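Local coordinates for protein acetyltransferase of GNAT family (Staphylococcus aureus subsp. aureus Mu50, PDB 3D8P) that probably transfers an acetyl group from acetyl-CoA to an as yet unidentified acceptor, as members of the GNAT acetyltransferase family do, at residues G70-D75 and A80-F85; G114-T119 and G141-S146. All coordinates share one frame; numbering follows the deposited sequence.

Interaction 1. Residues G70-D75 and A80-F85; sequences GLIRLD and ALKKMF. With EDO (1,2-ethanediol), chain G; EDO (1,2-ethanediol), chain F.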
ATOM      1  N   GLY A  70       2.459  -1.781  -0.271  1.00 28.84           N
ATOM      2  CA  GLY A  70       3.812  -1.319  -0.016  1.00 28.41           C
ATOM      3  C   GLY A  70       3.934  -0.599   1.321  1.00 28.78           C
ATOM      4  O   GLY A  70       2.951  -0.102   1.871  1.00 27.91           O
ATOM      5  N   LEU A  71       5.153  -0.553   1.839  1.00 29.54           N
ATOM      6  CA  LEU A  71       5.452   0.181   3.048  1.00 30.15           C
ATOM      7  C   LEU A  71       6.804   0.829   2.908  1.00 30.90           C
ATOM      8  O   LEU A  71       7.797   0.160   2.514  1.00 31.74           O
ATOM      9  CB  LEU A  71       5.483  -0.736   4.284  1.00 30.53           C
ATOM     10  CG  LEU A  71       5.589  -0.017   5.641  1.00 33.80           C
ATOM     11  CD1 LEU A  71       4.219   0.296   6.240  1.00 33.03           C
ATOM     12  CD2 LEU A  71       6.402  -0.775   6.641  1.00 36.67           C
ATOM     13  N   ILE A  72       6.867   2.125   3.218  1.00 32.06           N
ATOM     14  CA  ILE A  72       8.168   2.781   3.371  1.00 32.30           C
ATOM     15  C   ILE A  72       8.444   3.075   4.840  1.00 31.23           C
ATOM     16  O   ILE A  72       7.560   3.379   5.627  1.00 30.06           O
ATOM     17  CB  ILE A  72       8.381   4.057   2.484  1.00 31.81           C
ATOM     18  CG1 ILE A  72       7.353   5.129   2.790  1.00 35.06           C
ATOM     19  CG2 ILE A  72       8.364   3.681   0.985  1.00 33.99           C
ATOM     20  CD1 ILE A  72       7.727   6.534   2.271  1.00 35.16           C
ATOM     21  N   ARG A  73       9.709   2.993   5.189  1.00 31.74           N
ATOM     22  CA  ARG A  73      10.172   3.293   6.502  1.00 31.90           C
ATOM     23  C   ARG A  73      10.507   4.790   6.637  1.00 30.80           C
ATOM     24  O   ARG A  73      11.211   5.351   5.812  1.00 31.93           O
ATOM     25  CB  ARG A  73      11.376   2.401   6.811  1.00 31.31           C
ATOM     26  CG  ARG A  73      11.909   2.636   8.188  1.00 44.01           C
ATOM     27  CD  ARG A  73      12.521   1.415   8.795  1.00 48.11           C
ATOM     28  NE  ARG A  73      12.558   1.595  10.247  1.00 51.62           N
ATOM     29  CZ  ARG A  73      12.682   0.610  11.131  1.00 46.31           C
ATOM     30  NH1 ARG A  73      12.768  -0.652  10.721  1.00 41.56           N
ATOM     31  NH2 ARG A  73      12.702   0.892  12.433  1.00 43.61           N
ATOM     32  N   LEU A  74       9.959   5.437   7.668  1.00 29.52           N
ATOM     33  CA  LEU A  74      10.202   6.868   7.935  1.00 29.56           C
ATOM     34  C   LEU A  74      11.215   6.981   9.051  1.00 29.80           C
ATOM     35  O   LEU A  74      11.677   5.966   9.530  1.00 29.42           O
ATOM     36  CB  LEU A  74       8.915   7.549   8.382  1.00 27.66           C
ATOM     37  CG  LEU A  74       7.681   7.399   7.498  1.00 26.70           C
ATOM     38  CD1 LEU A  74       6.549   8.205   8.141  1.00 23.15           C
ATOM     39  CD2 LEU A  74       7.989   7.838   6.037  1.00 24.35           C
ATOM     40  N   ASP A  75      11.553   8.205   9.464  1.00 30.45           N
ATOM     41  CA  ASP A  75      12.405   8.424  10.653  1.00 29.98           C
ATOM     42  C   ASP A  75      11.597   8.097  11.930  1.00 28.41           C
ATOM     43  O   ASP A  75      10.390   7.948  11.882  1.00 27.34           O
ATOM     44  CB  ASP A  75      12.893   9.890  10.745  1.00 29.78           C
ATOM     45  CG  ASP A  75      14.197  10.050  11.558  1.00 37.09           C
ATOM     46  OD1 ASP A  75      14.766   9.044  12.063  1.00 45.76           O
ATOM     47  OD2 ASP A  75      14.697  11.193  11.675  1.00 44.18           O
ATOM     48  N   ALA A  80       5.130   4.484   6.335  1.00 29.13           N
ATOM     49  CA  ALA A  80       4.044   4.909   5.478  1.00 28.88           C
ATOM     50  C   ALA A  80       3.587   3.779   4.548  1.00 30.09           C
ATOM     51  O   ALA A  80       4.409   3.150   3.844  1.00 31.72           O
ATOM     52  CB  ALA A  80       4.459   6.121   4.673  1.00 26.31           C
ATOM     53  N   LEU A  81       2.276   3.550   4.531  1.00 28.66           N
ATOM     54  CA  LEU A  81       1.650   2.564   3.646  1.00 28.79           C
ATOM     55  C   LEU A  81       1.500   3.179   2.250  1.00 29.82           C
ATOM     56  O   LEU A  81       1.167   4.346   2.118  1.00 29.09           O
ATOM     57  CB  LEU A  81       0.307   2.107   4.202  1.00 27.98           C
ATOM     58  CG  LEU A  81      -0.219   0.740   3.791  1.00 29.52           C
ATOM     59  CD1 LEU A  81       0.613  -0.389   4.433  1.00 22.83           C
ATOM     60  CD2 LEU A  81      -1.695   0.563   4.161  1.00 23.93           C
ATOM     61  N   LYS A  82       1.812   2.389   1.228  1.00 31.04           N
ATOM     62  CA  LYS A  82       1.754   2.810  -0.152  1.00 31.76           C
ATOM     63  C   LYS A  82       1.162   1.748  -1.062  1.00 31.40           C
ATOM     64  O   LYS A  82       1.227   0.552  -0.775  1.00 32.23           O
ATOM     65  CB  LYS A  82       3.144   3.164  -0.658  1.00 34.89           C
ATOM     66  CG  LYS A  82       3.880   4.174   0.226  1.00 40.41           C
ATOM     67  CD  LYS A  82       4.595   5.218  -0.573  1.00 49.87           C
ATOM     68  CE  LYS A  82       3.676   6.360  -0.910  1.00 57.27           C
ATOM     69  NZ  LYS A  82       3.407   7.215   0.288  1.00 58.36           N
ATOM     70  N   LYS A  83       0.525   2.219  -2.133  1.00 31.71           N
ATOM     71  CA  LYS A  83       0.068   1.380  -3.251  1.00 31.59           C
ATOM     72  C   LYS A  83      -0.702   0.145  -2.826  1.00 31.73           C
ATOM     73  O   LYS A  83      -0.369  -0.965  -3.254  1.00 33.86           O
ATOM     74  CB  LYS A  83       1.278   0.963  -4.116  1.00 30.26           C
ATOM     75  CG  LYS A  83       2.204   2.087  -4.547  1.00 29.44           C
ATOM     76  CD  LYS A  83       1.563   3.139  -5.456  1.00 31.30           C
ATOM     77  CE  LYS A  83       2.576   4.252  -5.770  1.00 33.18           C
ATOM     78  NZ  LYS A  83       1.986   5.464  -6.370  1.00 42.36           N
HETATM   79  N   MSE A  84      -1.706   0.326  -1.975  1.00 31.37           N
HETATM   80  CA  MSE A  84      -2.594  -0.765  -1.619  1.00 36.54           C
HETATM   81  C   MSE A  84      -3.765  -0.836  -2.605  1.00 32.17           C
HETATM   82  O   MSE A  84      -4.520   0.113  -2.759  1.00 33.32           O
HETATM   83  CB  MSE A  84      -3.108  -0.676  -0.193  1.00 36.38           C
HETATM   84  CG  MSE A  84      -3.841  -1.969   0.167  1.00 43.31           C
HETATM   85 SE   MSE A  84      -4.516  -1.961   1.944  0.75 49.26          SE
HETATM   86  CE  MSE A  84      -5.017  -3.805   1.949  1.00 46.29           C
ATOM     87  N   PHE A  85      -3.865  -1.963  -3.290  1.00 30.66           N
ATOM     88  CA  PHE A  85      -4.854  -2.183  -4.340  1.00 29.61           C
ATOM     89  C   PHE A  85      -5.288  -3.639  -4.326  1.00 31.44           C
ATOM     90  O   PHE A  85      -4.487  -4.510  -4.016  1.00 33.24           O
ATOM     91  CB  PHE A  85      -4.283  -1.848  -5.713  1.00 28.79           C
ATOM     92  CG  PHE A  85      -4.065  -0.403  -5.933  1.00 27.09           C
ATOM     93  CD1 PHE A  85      -5.112   0.418  -6.346  1.00 29.97           C
ATOM     94  CD2 PHE A  85      -2.819   0.153  -5.748  1.00 28.07           C
ATOM     95  CE1 PHE A  85      -4.924   1.781  -6.550  1.00 26.63           C
ATOM     96  CE2 PHE A  85      -2.632   1.530  -5.930  1.00 28.39           C
ATOM     97  CZ  PHE A  85      -3.687   2.330  -6.331  1.00 26.62           C
TER
HETATM   98  C1  EDO G 167      -2.064   4.358   1.067  1.00 42.31           C
HETATM   99  O1  EDO G 167      -2.008   5.211  -0.067  1.00 38.50           O
HETATM  100  C2  EDO G 167      -1.975   2.902   0.658  1.00 36.09           C
HETATM  101  O2  EDO G 167      -2.453   2.821  -0.674  1.00 42.83           O
HETATM  102  C1  EDO F 166      -5.535   3.138  -2.801  1.00 30.15           C
HETATM  103  O1  EDO F 166      -4.138   2.852  -2.613  1.00 33.44           O
HETATM  104  C2  EDO F 166      -6.270   3.147  -1.473  1.00 36.27           C
HETATM  105  O2  EDO F 166      -5.851   4.265  -0.668  1.00 33.10           O
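Gly70 with Lys82 and Ile72 with Ala80 each exchange two backbone hydrogen bonds, joining the strands of an antiparallel beta hairpin with 153° between their directions. Ile72 N reaches Ala80 O at 2.7 Å, and Ala80 N returns to Ile72 O at 2.8 Å. Between these pairs lies the non-hydrogen-bonded pair Leu71 and Leu81, where Leu71 CA approaches Ala80 O to 3.2 Å in a CA-H...O contact. On the sheet face of Ile72, Ala80 and Lys82, Ile72 CG1 sits between its own N and carbonyl carbon (chi1 60°) and packs on Ala80 CB at 3.6 Å. Leu74 CD2 meets the same methyl from beyond the strand end, at 4.2 Å. The two leucines share the other face, touching through their CD1 methyls. Lys83, with phi and psi both positive, kinks the strand, probably the bulge GNAT enzymes have here. Beyond it Met84, present as selenomethionine, donates from N to O2 of one ethanediol, and its O accepts from O1 of another; both diols probably come from the crystallisation liquor. Helix 95-109 covers the leucine face through Val103, while Tyr48 of helix 44-49 packs against Ile72 and Lys82. Strands 54-59 and 114-119 flank the hairpin in mid-sheet.

Interaction 2. Residues G114-T119 and G141-S146; sequences GIYLGT and GDLPSS. With EDO (1,2-ethanediol), chain G; EDO (1,2-ethanediol), chain F.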
ATOM      1  N   GLY A 114       4.367   2.327  14.115  1.00 27.84           N
ATOM      2  CA  GLY A 114       3.123   2.814  13.550  1.00 28.82           C
ATOM      3  C   GLY A 114       3.188   2.970  12.071  1.00 27.35           C
ATOM      4  O   GLY A 114       4.262   2.962  11.526  1.00 27.26           O
ATOM      5  N   ILE A 115       2.014   3.175  11.474  1.00 28.51           N
ATOM      6  CA  ILE A 115       1.812   3.256  10.046  1.00 27.98           C
ATOM      7  C   ILE A 115       0.926   4.442   9.717  1.00 27.58           C
ATOM      8  O   ILE A 115      -0.237   4.508  10.158  1.00 27.26           O
ATOM      9  CB  ILE A 115       1.096   1.957   9.495  1.00 30.05           C
ATOM     10  CG1 ILE A 115       1.841   0.682   9.922  1.00 27.71           C
ATOM     11  CG2 ILE A 115       0.935   2.032   7.965  1.00 24.50           C
ATOM     12  CD1 ILE A 115       1.178  -0.621   9.496  1.00 25.37           C
ATOM     13  N   TYR A 116       1.494   5.377   8.957  1.00 27.06           N
ATOM     14  CA  TYR A 116       0.782   6.515   8.430  1.00 28.20           C
ATOM     15  C   TYR A 116       0.395   6.209   6.996  1.00 28.10           C
ATOM     16  O   TYR A 116       1.020   5.392   6.348  1.00 29.87           O
ATOM     17  CB  TYR A 116       1.679   7.768   8.432  1.00 27.07           C
ATOM     18  CG  TYR A 116       1.920   8.377   9.786  1.00 28.56           C
ATOM     19  CD1 TYR A 116       1.057   9.340  10.279  1.00 28.72           C
ATOM     20  CD2 TYR A 116       3.021   8.030  10.564  1.00 24.31           C
ATOM     21  CE1 TYR A 116       1.258   9.918  11.502  1.00 27.62           C
ATOM     22  CE2 TYR A 116       3.221   8.612  11.820  1.00 25.64           C
ATOM     23  CZ  TYR A 116       2.334   9.570  12.263  1.00 25.70           C
ATOM     24  OH  TYR A 116       2.476  10.190  13.475  1.00 26.97           O
ATOM     25  N   LEU A 117      -0.626   6.878   6.485  1.00 29.82           N
ATOM     26  CA  LEU A 117      -0.933   6.819   5.065  1.00 30.41           C
ATOM     27  C   LEU A 117      -1.693   8.062   4.658  1.00 30.85           C
ATOM     28  O   LEU A 117      -2.355   8.695   5.475  1.00 30.04           O
ATOM     29  CB  LEU A 117      -1.724   5.546   4.699  1.00 32.39           C
ATOM     30  CG  LEU A 117      -3.172   5.356   5.139  1.00 31.21           C
ATOM     31  CD1 LEU A 117      -4.139   5.956   4.151  1.00 30.09           C
ATOM     32  CD2 LEU A 117      -3.482   3.911   5.369  1.00 28.48           C
ATOM     33  N   GLY A 118      -1.558   8.413   3.385  1.00 30.62           N
ATOM     34  CA  GLY A 118      -2.370   9.430   2.741  1.00 31.16           C
ATOM     35  C   GLY A 118      -3.093   8.722   1.599  1.00 32.31           C
ATOM     36  O   GLY A 118      -2.553   7.798   0.993  1.00 35.18           O
ATOM     37  N   THR A 119      -4.309   9.150   1.302  1.00 33.94           N
ATOM     38  CA  THR A 119      -5.084   8.588   0.210  1.00 35.26           C
ATOM     39  C   THR A 119      -5.994   9.691  -0.362  1.00 34.61           C
ATOM     40  O   THR A 119      -6.079  10.779   0.183  1.00 32.53           O
ATOM     41  CB  THR A 119      -5.835   7.305   0.670  1.00 37.30           C
ATOM     42  OG1 THR A 119      -6.399   6.647  -0.465  1.00 41.59           O
ATOM     43  CG2 THR A 119      -6.911   7.603   1.714  1.00 34.29           C
ATOM     44  N   GLY A 141      -1.465  18.662   9.326  1.00 28.31           N
ATOM     45  CA  GLY A 141      -0.505  19.213  10.317  1.00 29.63           C
ATOM     46  C   GLY A 141      -0.032  18.221  11.399  1.00 31.98           C
ATOM     47  O   GLY A 141       0.903  18.508  12.135  1.00 36.93           O
ATOM     48  N   ASP A 142      -0.678  17.065  11.509  1.00 30.85           N
ATOM     49  CA  ASP A 142      -0.268  16.014  12.427  1.00 32.93           C
ATOM     50  C   ASP A 142       0.789  15.076  11.834  1.00 31.81           C
ATOM     51  O   ASP A 142       1.341  14.250  12.561  1.00 34.40           O
ATOM     52  CB  ASP A 142      -1.454  15.089  12.766  1.00 35.97           C
ATOM     53  CG  ASP A 142      -2.560  15.757  13.558  1.00 38.67           C
ATOM     54  OD1 ASP A 142      -2.304  16.809  14.225  1.00 46.04           O
ATOM     55  OD2 ASP A 142      -3.698  15.168  13.512  1.00 35.40           O
ATOM     56  N   LEU A 143       1.020  15.134  10.522  1.00 32.04           N
ATOM     57  CA  LEU A 143       1.974  14.230   9.864  1.00 32.66           C
ATOM     58  C   LEU A 143       3.409  14.591  10.262  1.00 31.75           C
ATOM     59  O   LEU A 143       3.729  15.765  10.406  1.00 33.20           O
ATOM     60  CB  LEU A 143       1.846  14.287   8.333  1.00 33.66           C
ATOM     61  CG  LEU A 143       0.522  13.849   7.699  1.00 36.80           C
ATOM     62  CD1 LEU A 143       0.438  14.319   6.246  1.00 30.35           C
ATOM     63  CD2 LEU A 143       0.277  12.373   7.823  1.00 30.57           C
ATOM     64  N   PRO A 144       4.275  13.586  10.457  1.00 32.01           N
ATOM     65  CA  PRO A 144       5.658  13.882  10.813  1.00 31.96           C
ATOM     66  C   PRO A 144       6.429  14.447   9.628  1.00 30.76           C
ATOM     67  O   PRO A 144       6.017  14.265   8.494  1.00 29.58           O
ATOM     68  CB  PRO A 144       6.198  12.513  11.217  1.00 33.41           C
ATOM     69  CG  PRO A 144       5.404  11.569  10.471  1.00 33.27           C
ATOM     70  CD  PRO A 144       4.052  12.136  10.348  1.00 32.36           C
ATOM     71  N   SER A 145       7.543  15.127   9.886  1.00 33.01           N
ATOM     72  CA  SER A 145       8.319  15.756   8.813  1.00 32.27           C
ATOM     73  C   SER A 145       8.897  14.805   7.741  1.00 30.76           C
ATOM     74  O   SER A 145       9.123  15.242   6.624  1.00 29.64           O
ATOM     75  CB  SER A 145       9.453  16.603   9.402  1.00 31.82           C
ATOM     76  OG  SER A 145      10.344  15.764  10.132  1.00 42.06           O
ATOM     77  N   SER A 146       9.145  13.537   8.056  1.00 31.07           N
ATOM     78  CA  SER A 146       9.708  12.624   7.051  1.00 31.31           C
ATOM     79  C   SER A 146       8.650  11.916   6.251  1.00 33.00           C
ATOM     80  O   SER A 146       8.976  11.113   5.362  1.00 33.67           O
ATOM     81  CB  SER A 146      10.710  11.593   7.660  1.00 35.23           C
ATOM     82  OG  SER A 146      10.126  10.780   8.655  1.00 28.64           O
TER
HETATM   83  C1  EDO G 167      -2.064   4.358   1.067  1.00 42.31           C
HETATM   84  O1  EDO G 167      -2.008   5.211  -0.067  1.00 38.50           O
HETATM   85  C2  EDO G 167      -1.975   2.902   0.658  1.00 36.09           C
HETATM   86  O2  EDO G 167      -2.453   2.821  -0.674  1.00 42.83           O
HETATM   87  C1  EDO F 166      -5.535   3.138  -2.801  1.00 30.15           C
HETATM   88  O1  EDO F 166      -4.138   2.852  -2.613  1.00 33.44           O
HETATM   89  C2  EDO F 166      -6.270   3.147  -1.473  1.00 36.27           C
HETATM   90  O2  EDO F 166      -5.851   4.265  -0.668  1.00 33.10           O
HETATM   91  O   HOH W   1       0.657  12.161  13.841  1.00 25.69           O
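Tyr116 receives Pro144 on one face of its phenol ring: Pro144 CD stands 3.8 Å from the ring centroid and 16° off the normal, a CH-pi contact. The methylene is shifted toward the rim, so its closest ring atom is Tyr116 CZ, at 3.6 Å from Pro144 CD. Pro144 CG follows over the CE2 side of the ring. Leu143 adds its CD2 methyl, which comes obliquely to Tyr116 CD1 at 4.0 Å, the leucine running alongside the tyrosine but the other way. At the phenol end the contact turns polar. A water in the plane of the ring lies 2.7 Å from Tyr116 OH and donates to Asp142 O, thereby bridging the hydroxyl to a backbone carbonyl that it does not bond directly.

The Tyr116 side chain leaves the backbone toward the loop, and CG, anti to the carbonyl carbon (chi1 -74°), sets the ring against Pro144. Tyr158 meets the ring with planes about 50° apart, and Met78 and Phe147 also touch the side chain. The loop has its own supports: Asp142 OD2 accepts from Lys139 N, Leu143 packs on Phe156, and Ser146 OG bonds to Asp75 N. At the far end of the strand, O1 of the ethanediol that also takes the Met84 N-H donates to Gly118 O at 2.8 Å. This is surface packing of a connecting loop against the sheet: the chain between strands 136-138 and 155-160 lies over an aromatic side chain of strand 114-119, within the mixed, largely antiparallel sheet of the GNAT fold.

Interactions 1 and 2 follow one another along the chain, and their centres are 10 Å apart. They share a sheet: strand 78-86, the second arm of the hairpin in interaction 1, runs parallel to its neighbour 114-119 of interaction 2, and Leu81 N probably bonds to Tyr116 O at 2.9 Å. Leu81 CB also packs on Ile115 CG2. A second junction forms where Leu74, just past strand 65-73, touches Ser146 of the loop. At the other end, two ethanediols touch both 80-85 and 114-119, between the diverging ends of these parallel strands. GNAT enzymes typically hold acetyl-CoA in such a splay, so the diols probably mark part of that cleft.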